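Local coordinates for periplasmic binding protein/LacI transcriptional regulator (Burkholderia multivorans, PDB 4YLE), which probably binds a simple sugar in the periplasm and delivers it to an ABC transporter for uptake, at residues 166-172 with 196-202; 151-157 with 186-192; 73-77 with 203-207; 43-47 with 257-261. All blocks are in the same frame, centred on the assembly; numbering follows the deposited sequence.

Interaction 1: residues 166-172 with 196-202; sequences QVGIVEG and KVVSVQS
With chi1 at -175°, Val197 points CG1 opposite its backbone N, while Ile169 swings CG1 round beside its own N (chi1 -61°); the two choices bring Ile169 CD1 obliquely onto Val197 CG1, 3.7 Å away. Val167 CG2 reaches the other methyl of Val197, and Val200 CG2 lies alongside Ile169 CB, so branched residues, which favour extended backbone, form a continuous apolar strip. Further along, the extended chain of Glu171 crosses Val200, its OE2 3.7 Å from Val200 CG1, while OE2 bonds to Thr183 and OE1 to Ser174. A parallel ladder joins the backbones: Val167 N to Lys196 O, Ile169 N to Ser199 O and, nearly straight, Glu171 N to Gln201 O at 2.8 Å, with the returning bonds from Val198 N to Val167 O and Gln201 N to Ile169 O. Val198 and Ser199 stand between Val197 and Val200, opposite Gly168 alone between Val167 and Ile169. This beta bulge leaves Ser199 N buried without a partner and sends Val198 CG1 across the Gln166 chain, 3.7 Å from its CG. Facing helix 207-220, Gln201 NE2 donates in its amide plane to Ser199 OG at 2.8 Å. At the strand ends Ser202 OG, small and able both to give and to accept, donates to Gly172 O from well above the carbonyl plane, at 2.8 Å, and accepts from Glu204 N. Strand 166-171, helix 177-193 and strand 196-202 make a beta-alpha-beta crossover, the building unit of the Rossmann-like lobes of type I periplasmic binding proteins.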
loop_
_atom_site.group_PDB
_atom_site.type_symbol
_atom_site.label_atom_id
_atom_site.label_comp_id
_atom_site.label_asym_id
_atom_site.label_seq_id
_atom_site.Cartn_x
_atom_site.Cartn_y
_atom_site.Cartn_z
ATOM N N GLN A 166 -19.338 0.187 18.422
ATOM C CA GLN A 166 -19.219 1.038 17.244
ATOM C C GLN A 166 -17.766 1.281 16.854
ATOM O O GLN A 166 -16.944 1.647 17.690
ATOM C CB GLN A 166 -19.876 2.388 17.507
ATOM C CG GLN A 166 -21.402 2.331 17.656
ATOM C CD GLN A 166 -21.989 3.670 17.985
ATOM O OE1 GLN A 166 -21.304 4.553 18.496
ATOM N NE2 GLN A 166 -23.282 3.836 17.704
ATOM N N VAL A 167 -17.440 1.109 15.574
ATOM C CA VAL A 167 -16.109 1.438 15.079
ATOM C C VAL A 167 -16.200 2.185 13.746
ATOM O O VAL A 167 -17.226 2.121 13.075
ATOM C CB VAL A 167 -15.254 0.146 14.930
ATOM C CG1 VAL A 167 -15.371 -0.676 16.224
ATOM C CG2 VAL A 167 -15.726 -0.669 13.743
ATOM N N GLY A 168 -15.133 2.906 13.405
ATOM C CA GLY A 168 -15.006 3.583 12.134
ATOM C C GLY A 168 -13.814 3.065 11.388
ATOM O O GLY A 168 -12.827 2.666 11.992
ATOM N N ILE A 169 -13.929 3.046 10.055
ATOM C CA ILE A 169 -12.829 2.654 9.174
ATOM C C ILE A 169 -12.328 3.879 8.410
ATOM O O ILE A 169 -13.090 4.559 7.709
ATOM C CB ILE A 169 -13.265 1.554 8.200
ATOM C CG1 ILE A 169 -13.696 0.337 8.998
ATOM C CG2 ILE A 169 -12.132 1.193 7.218
ATOM C CD1 ILE A 169 -14.245 -0.822 8.157
ATOM N N VAL A 170 -11.044 4.152 8.573
ATOM C CA VAL A 170 -10.362 5.206 7.848
ATOM C C VAL A 170 -9.622 4.541 6.675
ATOM O O VAL A 170 -8.653 3.820 6.866
ATOM C CB VAL A 170 -9.406 5.994 8.737
ATOM C CG1 VAL A 170 -8.876 7.231 7.979
ATOM C CG2 VAL A 170 -10.105 6.430 9.999
ATOM N N GLU A 171 -10.122 4.792 5.469
ATOM C CA GLU A 171 -9.744 4.077 4.267
ATOM C C GLU A 171 -8.677 4.801 3.456
ATOM O O GLU A 171 -8.533 6.014 3.554
ATOM C CB GLU A 171 -11.024 3.899 3.454
ATOM C CG GLU A 171 -10.941 3.373 2.105
ATOM C CD GLU A 171 -12.337 3.124 1.631
ATOM O OE1 GLU A 171 -12.974 4.032 1.047
ATOM O OE2 GLU A 171 -12.808 2.025 1.930
ATOM N N GLY A 172 -7.898 4.054 2.685
ATOM C CA GLY A 172 -6.973 4.683 1.742
ATOM C C GLY A 172 -7.702 5.338 0.570
ATOM O O GLY A 172 -8.933 5.493 0.566
ATOM N N LYS A 196 -20.110 -3.118 15.122
ATOM C CA LYS A 196 -20.848 -2.349 14.133
ATOM C C LYS A 196 -20.004 -1.230 13.487
ATOM O O LYS A 196 -19.578 -0.283 14.146
ATOM C CB LYS A 196 -22.087 -1.755 14.784
ATOM C CG LYS A 196 -23.087 -1.214 13.802
ATOM C CD LYS A 196 -24.337 -0.739 14.525
ATOM C CE LYS A 196 -24.994 0.439 13.815
ATOM N NZ LYS A 196 -25.363 1.500 14.800
ATOM N N VAL A 197 -19.749 -1.335 12.185
ATOM C CA VAL A 197 -19.028 -0.275 11.490
ATOM C C VAL A 197 -19.994 0.851 11.193
ATOM O O VAL A 197 -20.887 0.691 10.364
ATOM C CB VAL A 197 -18.383 -0.776 10.172
ATOM C CG1 VAL A 197 -17.540 0.312 9.530
ATOM C CG2 VAL A 197 -17.525 -1.982 10.433
ATOM N N VAL A 198 -19.822 1.996 11.844
ATOM C CA VAL A 198 -20.772 3.093 11.675
ATOM C C VAL A 198 -20.331 4.135 10.646
ATOM O O VAL A 198 -21.137 4.957 10.222
ATOM C CB VAL A 198 -21.046 3.775 13.033
ATOM C CG1 VAL A 198 -21.680 2.748 13.946
ATOM C CG2 VAL A 198 -19.754 4.346 13.638
ATOM N N SER A 199 -19.070 4.087 10.220
ATOM C CA SER A 199 -18.566 5.097 9.293
ATOM C C SER A 199 -17.379 4.545 8.515
ATOM O O SER A 199 -16.548 3.869 9.093
ATOM C CB SER A 199 -18.155 6.367 10.044
ATOM O OG SER A 199 -17.965 7.443 9.152
ATOM N N VAL A 200 -17.352 4.802 7.208
ATOM C CA VAL A 200 -16.193 4.480 6.380
ATOM C C VAL A 200 -15.913 5.712 5.547
ATOM O O VAL A 200 -16.783 6.144 4.791
ATOM C CB VAL A 200 -16.424 3.242 5.460
ATOM C CG1 VAL A 200 -15.185 2.943 4.613
ATOM C CG2 VAL A 200 -16.756 2.009 6.284
ATOM N N GLN A 201 -14.722 6.288 5.714
ATOM C CA GLN A 201 -14.319 7.501 5.019
ATOM C C GLN A 201 -12.849 7.437 4.639
ATOM O O GLN A 201 -12.035 6.850 5.344
ATOM C CB GLN A 201 -14.554 8.736 5.887
ATOM C CG GLN A 201 -16.001 8.931 6.369
ATOM C CD GLN A 201 -16.119 10.082 7.341
ATOM O OE1 GLN A 201 -15.646 11.186 7.064
ATOM N NE2 GLN A 201 -16.742 9.831 8.499
ATOM N N SER A 202 -12.512 8.065 3.530
ATOM C CA SER A 202 -11.128 8.038 3.060
ATOM C C SER A 202 -10.276 9.145 3.658
ATOM O O SER A 202 -10.626 10.329 3.617
ATOM C CB SER A 202 -11.084 8.134 1.537
ATOM O OG SER A 202 -9.750 8.137 1.077
#

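Interaction 2: residues 151-157 with 186-192; sequences RKVGDYL and FQDAMKA
Helices 146-160 and 177-193 run side by side in nearly the same direction, their local axes 7.7 Å apart and crossing at -31°, with Gly154 facing Ala189. Glycine and alanine allow this close approach: Ala189 CB presses directly on the backbone of Gly154, 3.4 Å from its C and tight against its CA. Beside it the selenomethionine at Met190, bent at its second and third torsions, curls its CE to 3.2 Å from Gly154 O and near Leu157 CD2. Phe186 begins by pointing away, but its ring returns, and Val153 CG1 meets CE1 at the ring edge, in plane, at 4.0 Å. Arg151 bends at chi2 (65°) to lay its long aliphatic part over Ala189, CD 3.6 Å from Ala189 N. Asp155 OD1, one helical turn on, lies in the guanidinium plane and accepts from Arg151 NE in a salt bridge of 2.8 Å, and Asp188 O sits over the centre of one face. Asp188 pairs with Arg147 and is joined to Arg151 by a water that accepts from NH1 and donates to Asp188 OD2; a second water joins Asp155 OD1 to Ala189 O. Beneath the pair lies the parallel sheet: Leu157, Phe186 and Met190 all pack on Leu228 of strand 226-229, while Gln187 rests on strands 166-171 and 196-202.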
loop_
_atom_site.group_PDB
_atom_site.type_symbol
_atom_site.label_atom_id
_atom_site.label_comp_id
_atom_site.label_asym_id
_atom_site.label_seq_id
_atom_site.Cartn_x
_atom_site.Cartn_y
_atom_site.Cartn_z
ATOM N N ARG A 151 -7.736 -8.432 7.682
ATOM C CA ARG A 151 -8.520 -9.341 8.536
ATOM C C ARG A 151 -7.716 -9.756 9.753
ATOM O O ARG A 151 -8.268 -9.845 10.850
ATOM C CB ARG A 151 -8.955 -10.576 7.760
ATOM C CG ARG A 151 -9.760 -11.647 8.576
ATOM C CD ARG A 151 -11.095 -11.130 9.044
ATOM N NE ARG A 151 -11.760 -12.087 9.942
ATOM C CZ ARG A 151 -12.603 -13.037 9.547
ATOM N NH1 ARG A 151 -12.929 -13.169 8.266
ATOM N NH2 ARG A 151 -13.134 -13.857 10.442
ATOM N N LYS A 152 -6.420 -10.030 9.570
ATOM C CA LYS A 152 -5.559 -10.325 10.722
ATOM C C LYS A 152 -5.588 -9.193 11.757
ATOM O O LYS A 152 -5.700 -9.443 12.955
ATOM C CB LYS A 152 -4.112 -10.545 10.286
ATOM C CG LYS A 152 -3.856 -11.848 9.565
ATOM C CD LYS A 152 -2.378 -11.987 9.246
ATOM C CE LYS A 152 -2.071 -13.382 8.714
ATOM N NZ LYS A 152 -0.601 -13.685 8.727
ATOM N N VAL A 153 -5.414 -7.953 11.290
ATOM C CA VAL A 153 -5.383 -6.782 12.158
ATOM C C VAL A 153 -6.748 -6.609 12.814
ATOM O O VAL A 153 -6.837 -6.472 14.020
ATOM C CB VAL A 153 -4.987 -5.535 11.382
ATOM C CG1 VAL A 153 -5.018 -4.288 12.284
ATOM C CG2 VAL A 153 -3.574 -5.765 10.762
ATOM N N GLY A 154 -7.801 -6.647 12.011
ATOM C CA GLY A 154 -9.155 -6.565 12.529
ATOM C C GLY A 154 -9.489 -7.626 13.577
ATOM O O GLY A 154 -10.167 -7.326 14.591
ATOM N N ASP A 155 -9.039 -8.862 13.352
ATOM C CA ASP A 155 -9.285 -9.951 14.306
ATOM C C ASP A 155 -8.652 -9.690 15.662
ATOM O O ASP A 155 -9.248 -10.009 16.689
ATOM C CB ASP A 155 -8.756 -11.298 13.769
ATOM C CG ASP A 155 -9.652 -11.907 12.700
ATOM O OD1 ASP A 155 -10.815 -11.476 12.558
ATOM O OD2 ASP A 155 -9.177 -12.830 12.000
ATOM N N TYR A 156 -7.431 -9.178 15.677
ATOM C CA TYR A 156 -6.780 -8.870 16.941
ATOM C C TYR A 156 -7.575 -7.809 17.712
ATOM O O TYR A 156 -7.835 -7.958 18.910
ATOM C CB TYR A 156 -5.347 -8.410 16.704
ATOM C CG TYR A 156 -4.539 -8.333 17.980
ATOM C CD1 TYR A 156 -4.098 -9.484 18.626
ATOM C CD2 TYR A 156 -4.241 -7.122 18.543
ATOM C CE1 TYR A 156 -3.360 -9.408 19.803
ATOM C CE2 TYR A 156 -3.511 -7.037 19.716
ATOM C CZ TYR A 156 -3.069 -8.171 20.336
ATOM O OH TYR A 156 -2.348 -8.076 21.517
ATOM N N LEU A 157 -7.966 -6.743 17.020
ATOM C CA LEU A 157 -8.829 -5.736 17.611
ATOM C C LEU A 157 -10.118 -6.320 18.146
ATOM O O LEU A 157 -10.553 -5.969 19.245
ATOM C CB LEU A 157 -9.156 -4.661 16.584
ATOM C CG LEU A 157 -10.152 -3.576 17.011
ATOM C CD1 LEU A 157 -9.664 -2.752 18.219
ATOM C CD2 LEU A 157 -10.412 -2.671 15.798
ATOM N N PHE A 186 -11.185 -5.432 7.082
ATOM C CA PHE A 186 -11.589 -4.818 8.340
ATOM C C PHE A 186 -13.072 -5.090 8.596
ATOM O O PHE A 186 -13.465 -5.483 9.687
ATOM C CB PHE A 186 -11.316 -3.311 8.306
ATOM C CG PHE A 186 -9.860 -2.903 8.515
ATOM C CD1 PHE A 186 -9.033 -3.567 9.413
ATOM C CD2 PHE A 186 -9.369 -1.740 7.938
ATOM C CE1 PHE A 186 -7.733 -3.146 9.638
ATOM C CE2 PHE A 186 -8.047 -1.319 8.160
ATOM C CZ PHE A 186 -7.255 -2.006 9.014
ATOM N N GLN A 187 -13.898 -4.885 7.580
ATOM C CA GLN A 187 -15.337 -5.145 7.717
ATOM C C GLN A 187 -15.580 -6.626 8.079
ATOM O O GLN A 187 -16.387 -6.931 8.918
ATOM C CB GLN A 187 -16.104 -4.800 6.439
ATOM C CG GLN A 187 -16.043 -3.352 5.974
ATOM C CD GLN A 187 -17.269 -2.543 6.311
ATOM O OE1 GLN A 187 -17.985 -2.826 7.274
ATOM N NE2 GLN A 187 -17.525 -1.527 5.506
ATOM N N ASP A 188 -14.848 -7.544 7.448
ATOM C CA ASP A 188 -15.001 -8.970 7.719
ATOM C C ASP A 188 -14.765 -9.269 9.185
ATOM O O ASP A 188 -15.511 -10.022 9.818
ATOM C CB ASP A 188 -13.999 -9.789 6.895
ATOM C CG ASP A 188 -14.244 -9.718 5.378
ATOM O OD1 ASP A 188 -15.368 -9.355 4.936
ATOM O OD2 ASP A 188 -13.293 -10.119 4.626
ATOM N N ALA A 189 -13.702 -8.674 9.722
ATOM C CA ALA A 189 -13.331 -8.892 11.118
ATOM C C ALA A 189 -14.408 -8.377 12.065
ATOM O O ALA A 189 -14.798 -9.065 13.025
ATOM C CB ALA A 189 -12.007 -8.221 11.395
HETATM N N MSE A 190 -14.886 -7.167 11.793
HETATM C CA MSE A 190 -15.896 -6.549 12.640
HETATM C C MSE A 190 -17.209 -7.324 12.613
HETATM O O MSE A 190 -17.803 -7.555 13.668
HETATM C CB MSE A 190 -16.107 -5.106 12.220
HETATM C CG MSE A 190 -14.851 -4.230 12.459
HETATM SE SE MSE A 190 -14.235 -4.214 14.343
HETATM C CE MSE A 190 -12.883 -5.668 14.248
ATOM N N LYS A 191 -17.650 -7.741 11.420
ATOM C CA LYS A 191 -18.827 -8.624 11.290
ATOM C C LYS A 191 -18.716 -9.909 12.107
ATOM O O LYS A 191 -19.645 -10.310 12.803
ATOM C CB LYS A 191 -19.044 -9.040 9.838
ATOM C CG LYS A 191 -19.617 -8.020 8.867
ATOM C CD LYS A 191 -19.625 -8.634 7.450
ATOM C CE LYS A 191 -20.374 -7.799 6.420
ATOM N NZ LYS A 191 -20.118 -6.343 6.539
ATOM N N ALA A 192 -17.579 -10.576 11.973
ATOM C CA ALA A 192 -17.349 -11.869 12.596
ATOM C C ALA A 192 -17.363 -11.768 14.124
ATOM O O ALA A 192 -17.646 -12.759 14.836
ATOM C CB ALA A 192 -16.038 -12.425 12.130
HETATM O O HOH W 1 -11.711 -11.855 5.781
HETATM O O HOH W 2 -12.838 -11.029 14.333
#

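Interaction 3: residues 73-77 with 203-207; sequences KDETD and GEWEI
Glu206 reaches over to Glu75, joining two facing turns across the cleft between the lobes of this type I binding-protein fold. Glu75 lies in a type I turn, 74-77, and Glu206 closes a type I' turn, 203-206. Glu75 N donates to Glu206 OE2 at 2.9 Å, on the syn side but 29° out of the carboxylate plane. The Glu206 chain, long enough to cross the gap and bent at chi2 (-78°), brings OE2 there, close also to CB of Asp74 and of Glu75. A water that donates to OE2 and is bonded to Thr76 OG1 adds a second grip. Glu75 crosses Trp205 at about a right angle, CG 3.7 Å from Trp205 CB, and Glu75 CB lies at the edge of the indole, which approaches the bound unknown ligand. Behind this shell Asp74, short enough to bring OD1 back to Thr76 N, accepts from it in an Asx turn, and Lys73 NZ bridges Asp74 OD2 at 2.8 Å and, weakly, Asp77 OD2; its charge probably eases the nearness of Asp74 to Glu206. Glu75 OE2 accepts from Asn44, and Trp205 O from Asn231. One water donates to both oxygens, 2.6 Å from Glu75 OE2 and 2.7 Å from Trp205 O.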
loop_
_atom_site.group_PDB
_atom_site.type_symbol
_atom_site.label_atom_id
_atom_site.label_comp_id
_atom_site.label_asym_id
_atom_site.label_seq_id
_atom_site.Cartn_x
_atom_site.Cartn_y
_atom_site.Cartn_z
ATOM N N LYS A 73 5.283 13.218 -4.798
ATOM C CA LYS A 73 5.396 14.154 -3.688
ATOM C C LYS A 73 4.349 13.941 -2.622
ATOM O O LYS A 73 4.490 14.479 -1.526
ATOM C CB LYS A 73 5.300 15.586 -4.191
ATOM C CG LYS A 73 3.909 15.947 -4.681
ATOM C CD LYS A 73 3.827 17.422 -5.105
ATOM C CE LYS A 73 2.634 17.675 -6.016
ATOM N NZ LYS A 73 1.382 16.952 -5.605
ATOM N N ASP A 74 3.283 13.220 -2.977
ATOM C CA ASP A 74 2.246 12.811 -2.027
ATOM C C ASP A 74 1.499 11.584 -2.579
ATOM O O ASP A 74 1.803 11.089 -3.656
ATOM C CB ASP A 74 1.284 13.975 -1.706
ATOM C CG ASP A 74 0.589 14.520 -2.931
ATOM O OD1 ASP A 74 -0.017 13.711 -3.657
ATOM O OD2 ASP A 74 0.643 15.754 -3.160
ATOM N N GLU A 75 0.538 11.068 -1.823
ATOM C CA GLU A 75 -0.065 9.787 -2.167
ATOM C C GLU A 75 -1.100 9.883 -3.280
ATOM O O GLU A 75 -1.570 8.865 -3.779
ATOM C CB GLU A 75 -0.714 9.175 -0.921
ATOM C CG GLU A 75 0.285 8.892 0.197
ATOM C CD GLU A 75 1.026 7.592 0.019
ATOM O OE1 GLU A 75 1.014 7.038 -1.105
ATOM O OE2 GLU A 75 1.623 7.122 1.009
ATOM N N THR A 76 -1.450 11.095 -3.675
ATOM C CA THR A 76 -2.529 11.275 -4.639
ATOM C C THR A 76 -2.046 11.920 -5.920
ATOM O O THR A 76 -2.858 12.326 -6.740
ATOM C CB THR A 76 -3.657 12.134 -4.054
ATOM O OG1 THR A 76 -3.110 13.353 -3.528
ATOM C CG2 THR A 76 -4.362 11.378 -2.968
ATOM N N ASP A 77 -0.730 12.029 -6.102
ATOM C CA ASP A 77 -0.221 12.716 -7.289
ATOM C C ASP A 77 -0.084 11.733 -8.436
ATOM O O ASP A 77 1.018 11.484 -8.943
ATOM C CB ASP A 77 1.124 13.411 -7.048
ATOM C CG ASP A 77 1.426 14.458 -8.119
ATOM O OD1 ASP A 77 0.626 14.560 -9.070
ATOM O OD2 ASP A 77 2.446 15.175 -8.036
ATOM N N GLY A 203 -9.132 8.736 4.193
ATOM C CA GLY A 203 -8.105 9.648 4.630
ATOM C C GLY A 203 -6.983 9.740 3.599
ATOM O O GLY A 203 -5.946 10.313 3.892
ATOM N N GLU A 204 -7.219 9.177 2.418
ATOM C CA GLU A 204 -6.357 9.292 1.233
ATOM C C GLU A 204 -4.873 8.939 1.470
ATOM O O GLU A 204 -3.996 9.470 0.802
ATOM C CB GLU A 204 -6.460 10.712 0.666
ATOM C CG GLU A 204 -7.833 10.966 0.045
ATOM C CD GLU A 204 -8.045 12.402 -0.263
ATOM O OE1 GLU A 204 -7.106 13.013 -0.811
ATOM O OE2 GLU A 204 -9.134 12.918 0.058
ATOM N N TRP A 205 -4.655 8.063 2.443
ATOM C CA TRP A 205 -3.364 7.501 2.828
ATOM C C TRP A 205 -2.505 8.470 3.620
ATOM O O TRP A 205 -1.362 8.134 3.957
ATOM C CB TRP A 205 -2.542 7.033 1.622
ATOM C CG TRP A 205 -3.093 5.951 0.744
ATOM C CD1 TRP A 205 -3.221 5.999 -0.609
ATOM C CD2 TRP A 205 -3.511 4.622 1.136
ATOM N NE1 TRP A 205 -3.701 4.805 -1.085
ATOM C CE2 TRP A 205 -3.879 3.940 -0.038
ATOM C CE3 TRP A 205 -3.623 3.961 2.362
ATOM C CZ2 TRP A 205 -4.349 2.625 -0.026
ATOM C CZ3 TRP A 205 -4.071 2.639 2.373
ATOM C CH2 TRP A 205 -4.430 1.993 1.183
ATOM N N GLU A 206 -3.040 9.656 3.913
ATOM C CA GLU A 206 -2.272 10.740 4.516
ATOM C C GLU A 206 -2.556 10.959 6.009
ATOM O O GLU A 206 -3.674 10.763 6.492
ATOM C CB GLU A 206 -2.543 12.062 3.778
ATOM C CG GLU A 206 -2.340 12.020 2.254
ATOM C CD GLU A 206 -0.892 12.084 1.775
ATOM O OE1 GLU A 206 0.076 11.985 2.570
ATOM O OE2 GLU A 206 -0.721 12.223 0.539
ATOM N N ILE A 207 -1.530 11.419 6.710
ATOM C CA ILE A 207 -1.635 11.724 8.130
ATOM C C ILE A 207 -2.696 12.771 8.398
ATOM O O ILE A 207 -3.579 12.586 9.260
ATOM C CB ILE A 207 -0.291 12.232 8.699
ATOM C CG1 ILE A 207 0.770 11.140 8.560
ATOM C CG2 ILE A 207 -0.458 12.659 10.150
ATOM C CD1 ILE A 207 2.188 11.562 9.028
HETATM O O HOH W 3 1.202 8.466 3.232
HETATM O O HOH W 4 -2.570 13.626 -0.773
#

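Interaction 4: residues 43-47 with 257-261; sequences ANEFF and DNINA
Glu45 and Asn260 meet at about a right angle where the N terminus of helix 45-60, in one lobe, faces the loop 257-261 of the other across the ligand cleft of the type I binding-protein fold. With CG anti to the backbone N (chi1 -157°) and the rest of the chain extended, Glu45 spans the gap and lets its carboxylate take two N-H groups of one residue. Asn260 N donates to Glu45 OE2 at 2.9 Å along a nearly straight N-H, and Asn260 ND2 to OE1 at 3.0 Å along a more bent one. The carboxylate and amide planes are 70° apart, and the two donors are tilted out of the carboxylate plane on opposite sides of it. Asparagine suits this place because its short side chain sets an amide N-H beside its own backbone N-H, while OD1 accepts from Lys263. Beside this pair Ile259, a branched apolar residue, packs between the segments: its CG2 lies 3.8 Å from Phe46 N and touches Glu45 CB. The Phe46 and Asp257 side chains cross at about a right angle, ring and carboxylate planes 27° apart, with Phe46 CD1 3.7 Å from Asp257 OD1. The same oxygen accepts a hydrogen bond from Gln277, whereas OD2 bonds to the bound unknown ligand, as does Asn44 ND2, which donates to Glu75 as well. Asn44 is the helix N-cap: its OD1 accepts from Phe46 N at 3.0 Å, the donor lying above the carbonyl plane. A water completes the crossing, donating to Asn44 OD1 at 3.2 Å and to Asp257 OD2 at 2.8 Å.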
loop_
_atom_site.group_PDB
_atom_site.type_symbol
_atom_site.label_atom_id
_atom_site.label_comp_id
_atom_site.label_asym_id
_atom_site.label_seq_id
_atom_site.Cartn_x
_atom_site.Cartn_y
_atom_site.Cartn_z
ATOM N N ALA A 43 7.044 10.842 1.025
ATOM C CA ALA A 43 6.868 11.264 2.399
ATOM C C ALA A 43 6.751 10.016 3.301
ATOM O O ALA A 43 7.239 10.006 4.440
ATOM C CB ALA A 43 5.650 12.159 2.512
ATOM N N ASN A 44 6.193 8.944 2.729
ATOM C CA ASN A 44 5.680 7.780 3.470
ATOM C C ASN A 44 6.818 6.820 3.754
ATOM O O ASN A 44 7.474 6.362 2.804
ATOM C CB ASN A 44 4.599 7.105 2.628
ATOM C CG ASN A 44 3.905 5.946 3.333
ATOM O OD1 ASN A 44 4.338 5.464 4.382
ATOM N ND2 ASN A 44 2.799 5.506 2.742
ATOM N N GLU A 45 7.104 6.547 5.026
ATOM C CA GLU A 45 8.211 5.647 5.315
ATOM C C GLU A 45 8.096 4.278 4.650
ATOM O O GLU A 45 9.100 3.615 4.413
ATOM C CB GLU A 45 8.377 5.403 6.803
ATOM C CG GLU A 45 9.822 4.956 7.086
ATOM C CD GLU A 45 10.022 4.313 8.433
ATOM O OE1 GLU A 45 10.626 5.000 9.288
ATOM O OE2 GLU A 45 9.608 3.128 8.614
ATOM N N PHE A 46 6.879 3.825 4.412
ATOM C CA PHE A 46 6.692 2.573 3.694
ATOM C C PHE A 46 7.532 2.540 2.414
ATOM O O PHE A 46 8.215 1.553 2.110
ATOM C CB PHE A 46 5.222 2.390 3.361
ATOM C CG PHE A 46 4.925 1.110 2.611
ATOM C CD1 PHE A 46 4.779 -0.096 3.280
ATOM C CD2 PHE A 46 4.757 1.128 1.236
ATOM C CE1 PHE A 46 4.498 -1.269 2.577
ATOM C CE2 PHE A 46 4.461 -0.015 0.536
ATOM C CZ PHE A 46 4.341 -1.227 1.199
ATOM N N PHE A 47 7.485 3.617 1.640
ATOM C CA PHE A 47 8.225 3.638 0.391
ATOM C C PHE A 47 9.681 3.929 0.580
ATOM O O PHE A 47 10.512 3.469 -0.225
ATOM C CB PHE A 47 7.549 4.607 -0.573
ATOM C CG PHE A 47 6.214 4.107 -0.997
ATOM C CD1 PHE A 47 6.125 2.986 -1.804
ATOM C CD2 PHE A 47 5.059 4.686 -0.526
ATOM C CE1 PHE A 47 4.884 2.478 -2.155
ATOM C CE2 PHE A 47 3.819 4.184 -0.874
ATOM C CZ PHE A 47 3.738 3.067 -1.672
ATOM N N ASP A 257 1.243 -1.394 7.929
ATOM C CA ASP A 257 2.553 -1.099 7.265
ATOM C C ASP A 257 3.734 -1.405 8.175
ATOM O O ASP A 257 4.837 -1.679 7.689
ATOM C CB ASP A 257 2.734 0.363 6.789
ATOM C CG ASP A 257 1.925 0.688 5.524
ATOM O OD1 ASP A 257 1.438 -0.251 4.872
ATOM O OD2 ASP A 257 1.762 1.889 5.214
ATOM N N ASN A 258 3.531 -1.295 9.484
ATOM C CA ASN A 258 4.614 -1.408 10.450
ATOM C C ASN A 258 5.785 -0.442 10.192
ATOM O O ASN A 258 6.970 -0.845 10.199
ATOM C CB ASN A 258 5.100 -2.847 10.483
ATOM C CG ASN A 258 5.926 -3.163 11.699
ATOM O OD1 ASN A 258 5.796 -2.537 12.759
ATOM N ND2 ASN A 258 6.821 -4.132 11.548
ATOM N N ILE A 259 5.479 0.840 9.986
ATOM C CA ILE A 259 6.559 1.828 9.861
ATOM C C ILE A 259 7.208 2.125 11.207
ATOM O O ILE A 259 6.593 1.953 12.253
ATOM C CB ILE A 259 6.074 3.151 9.225
ATOM C CG1 ILE A 259 5.074 3.853 10.148
ATOM C CG2 ILE A 259 5.510 2.854 7.827
ATOM C CD1 ILE A 259 4.550 5.186 9.637
ATOM N N ASN A 260 8.464 2.561 11.182
ATOM C CA ASN A 260 9.166 2.839 12.431
ATOM C C ASN A 260 8.406 3.793 13.313
ATOM O O ASN A 260 8.407 3.633 14.529
ATOM C CB ASN A 260 10.554 3.414 12.167
ATOM C CG ASN A 260 11.479 2.387 11.617
ATOM O OD1 ASN A 260 11.565 1.290 12.164
ATOM N ND2 ASN A 260 12.155 2.704 10.508
ATOM N N ALA A 261 7.755 4.788 12.716
ATOM C CA ALA A 261 7.075 5.801 13.528
ATOM C C ALA A 261 6.000 5.150 14.401
ATOM O O ALA A 261 5.639 5.683 15.443
ATOM C CB ALA A 261 6.472 6.890 12.643
HETATM O O HOH W 5 2.063 4.356 6.399
#

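From the N terminus, residues 43-47 open the longest loop, closed at 257-261 by interaction 4. Nested inside it, 73-77 waits until 203-207 for interaction 3. Within that loop interactions 1 and 2 cross, since 151-157, 166-172, 186-192 and 196-202 alternate along the chain; both build one lobe, one within its sheet and the other between helices lying on it, and Ile169 touches Phe186 and Gln187 where they meet. Strand 196-202 runs straight into 203-207, and Gly172 packs on Trp205 where interactions 1 and 3 touch. Interactions 3 and 4, centres about 13 Å apart, join the two lobes and are linked by Asn44 and Glu75.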